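Local coordinates for citrate synthase (Thermotoga maritima, PDB 2P2W), which probably catalyses the condensation of oxaloacetate with acetyl-CoA and water to give citrate and CoA, a step of the tricarboxylic acid cycle, at residues S14-L19 against L173-I178. Sequence-based numbering, arbitrary orientation.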
loop_
_atom_site.group_PDB
_atom_site.type_symbol
_atom_site.label_atom_id
_atom_site.label_comp_id
_atom_site.label_asym_id
_atom_site.label_seq_id
_atom_site.Cartn_x
_atom_site.Cartn_y
_atom_site.Cartn_z
ATOM N N SER A 14 -5.337 11.975 -17.037
ATOM C CA SER A 14 -5.658 10.603 -17.390
ATOM C C SER A 14 -6.679 10.542 -18.525
ATOM O O SER A 14 -7.586 11.361 -18.633
ATOM C CB SER A 14 -6.219 9.905 -16.150
ATOM O OG SER A 14 -6.470 8.532 -16.454
ATOM N N SER A 15 -6.470 9.553 -19.417
ATOM C CA SER A 15 -7.433 9.326 -20.480
ATOM C C SER A 15 -8.214 8.020 -20.266
ATOM O O SER A 15 -8.936 7.547 -21.137
ATOM C CB SER A 15 -6.668 9.263 -21.800
ATOM O OG SER A 15 -5.860 8.086 -21.822
ATOM N N ILE A 16 -8.029 7.410 -19.073
ATOM C CA ILE A 16 -8.649 6.110 -18.798
ATOM C C ILE A 16 -10.143 6.223 -18.475
ATOM O O ILE A 16 -10.977 5.496 -18.998
ATOM C CB ILE A 16 -7.934 5.479 -17.605
ATOM C CG1 ILE A 16 -6.490 5.130 -17.966
ATOM C CG2 ILE A 16 -8.648 4.174 -17.203
ATOM C CD1 ILE A 16 -5.713 4.591 -16.764
ATOM N N CYS A 17 -10.500 7.143 -17.591
ATOM C CA CYS A 17 -11.883 7.243 -17.153
ATOM C C CYS A 17 -12.346 8.645 -16.802
ATOM O O CYS A 17 -11.625 9.409 -16.163
ATOM C CB CYS A 17 -12.064 6.322 -15.943
ATOM S SG CYS A 17 -13.483 6.644 -14.873
ATOM N N TYR A 18 -13.558 8.974 -17.232
ATOM C CA TYR A 18 -14.138 10.270 -16.925
ATOM C C TYR A 18 -15.262 10.050 -15.927
ATOM O O TYR A 18 -16.220 9.324 -16.200
ATOM C CB TYR A 18 -14.683 10.954 -18.183
ATOM C CG TYR A 18 -15.431 12.239 -17.881
ATOM C CD1 TYR A 18 -14.880 13.209 -17.040
ATOM C CD2 TYR A 18 -16.698 12.473 -18.412
ATOM C CE1 TYR A 18 -15.576 14.380 -16.732
ATOM C CE2 TYR A 18 -17.404 13.640 -18.112
ATOM C CZ TYR A 18 -16.840 14.586 -17.271
ATOM O OH TYR A 18 -17.543 15.729 -16.963
ATOM N N LEU A 19 -15.120 10.670 -14.762
ATOM C CA LEU A 19 -16.104 10.567 -13.698
ATOM C C LEU A 19 -16.859 11.889 -13.600
ATOM O O LEU A 19 -16.294 12.900 -13.189
ATOM C CB LEU A 19 -15.401 10.268 -12.375
ATOM C CG LEU A 19 -16.247 10.244 -11.102
ATOM C CD1 LEU A 19 -17.377 9.245 -11.246
ATOM C CD2 LEU A 19 -15.359 9.888 -9.919
ATOM N N LEU A 173 -17.376 -2.369 -11.645
ATOM C CA LEU A 173 -16.378 -2.095 -10.614
ATOM C C LEU A 173 -14.922 -2.039 -11.076
ATOM O O LEU A 173 -14.029 -1.803 -10.268
ATOM C CB LEU A 173 -16.490 -3.154 -9.509
ATOM C CG LEU A 173 -17.812 -3.253 -8.746
ATOM C CD1 LEU A 173 -17.882 -4.586 -7.999
ATOM C CD2 LEU A 173 -17.927 -2.083 -7.776
ATOM N N MET A 174 -14.666 -2.249 -12.359
ATOM C CA MET A 174 -13.290 -2.251 -12.836
ATOM C C MET A 174 -12.506 -0.959 -12.677
ATOM O O MET A 174 -11.303 -0.993 -12.420
ATOM C CB MET A 174 -13.228 -2.638 -14.311
ATOM C CG MET A 174 -13.365 -4.109 -14.588
ATOM S SD MET A 174 -13.074 -4.431 -16.334
ATOM C CE MET A 174 -13.394 -6.185 -16.391
ATOM N N GLU A 175 -13.174 0.179 -12.809
ATOM C CA GLU A 175 -12.447 1.440 -12.767
ATOM C C GLU A 175 -13.248 2.678 -12.380
ATOM O O GLU A 175 -14.421 2.796 -12.730
ATOM C CB GLU A 175 -11.834 1.654 -14.158
ATOM C CG GLU A 175 -11.600 3.097 -14.553
ATOM C CD GLU A 175 -10.409 3.699 -13.851
ATOM O OE1 GLU A 175 -9.566 2.920 -13.362
ATOM O OE2 GLU A 175 -10.317 4.947 -13.800
ATOM N N GLN A 176 -12.610 3.595 -11.651
ATOM C CA GLN A 176 -13.258 4.855 -11.296
ATOM C C GLN A 176 -12.336 5.980 -10.833
ATOM O O GLN A 176 -12.358 6.396 -9.672
ATOM C CB GLN A 176 -14.373 4.669 -10.261
ATOM C CG GLN A 176 -15.172 5.973 -10.101
ATOM C CD GLN A 176 -16.570 5.774 -9.554
ATOM O OE1 GLN A 176 -17.512 5.499 -10.298
ATOM N NE2 GLN A 176 -16.709 5.915 -8.240
ATOM N N ASP A 177 -11.520 6.466 -11.761
ATOM C CA ASP A 177 -10.628 7.587 -11.497
ATOM C C ASP A 177 -9.671 7.369 -10.320
ATOM O O ASP A 177 -9.236 6.246 -10.055
ATOM C CB ASP A 177 -11.483 8.846 -11.283
ATOM C CG ASP A 177 -10.717 10.132 -11.533
ATOM O OD1 ASP A 177 -10.038 10.235 -12.575
ATOM O OD2 ASP A 177 -10.811 11.045 -10.685
ATOM N N ILE A 178 -9.355 8.445 -9.603
ATOM C CA ILE A 178 -8.408 8.351 -8.500
ATOM C C ILE A 178 -9.017 8.169 -7.114
ATOM O O ILE A 178 -8.888 9.033 -6.240
ATOM C CB ILE A 178 -7.468 9.576 -8.488
ATOM C CG1 ILE A 178 -7.098 9.962 -9.924
ATOM C CG2 ILE A 178 -6.203 9.249 -7.709
ATOM C CD1 ILE A 178 -6.405 8.858 -10.727
HETATM O O HOH W 1 -9.086 8.530 -14.717
HETATM O O HOH W 2 -10.217 11.847 -15.538
#
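Van der Waals packing carries the direct contact between S14-L19 and L173-I178, and C17 sits at its middle. Its CB lies 3.1 Å from E175 OE2, a tight approach, while its SG, anti to the backbone N, reaches 3.7 Å from D177 N. I16 crosses the E175 side chain at about a right angle and lays CG2 3.8 Å from E175 CD. Farther along the strand, L19 meets Q176 obliquely, L19 CD2 against Q176 CG and L19 CD1 3.9 Å from Q176 OE1. The first segment enters strand 17-20, outermost within this subunit in a small antiparallel sheet; the second is the loop linking helices 163-173 and 180-189 in the largely helical citrate synthase fold. This loop places Q176 beside the predicted catalytic H250, where its NE2 is hydrogen-bonded to a citrate anion, probably from the crystallisation liquor, and its OE1 to Y253 OH. Among the polar interactions, the E175 chain bends at chi2 (75°), which folds OE2 forward over the loop, where it accepts D177 N at 2.8 Å, the donor standing above the carboxylate plane. H332 NE2 is a second partner of OE2; an alanine in place of E175, lacking the carboxylate, would probably loosen the hold on D177 N and H332 and weaken the packing against C17 CB and I16 CG2. Water joins the segments where D177 faces the strand: one molecule is hydrogen-bonded to S14 OG, C17 O and D177 OD1, the last at 2.9 Å. S14 OG also accepts I16 N in an ST turn, and D177 reaches T346 and S347 of the second subunit.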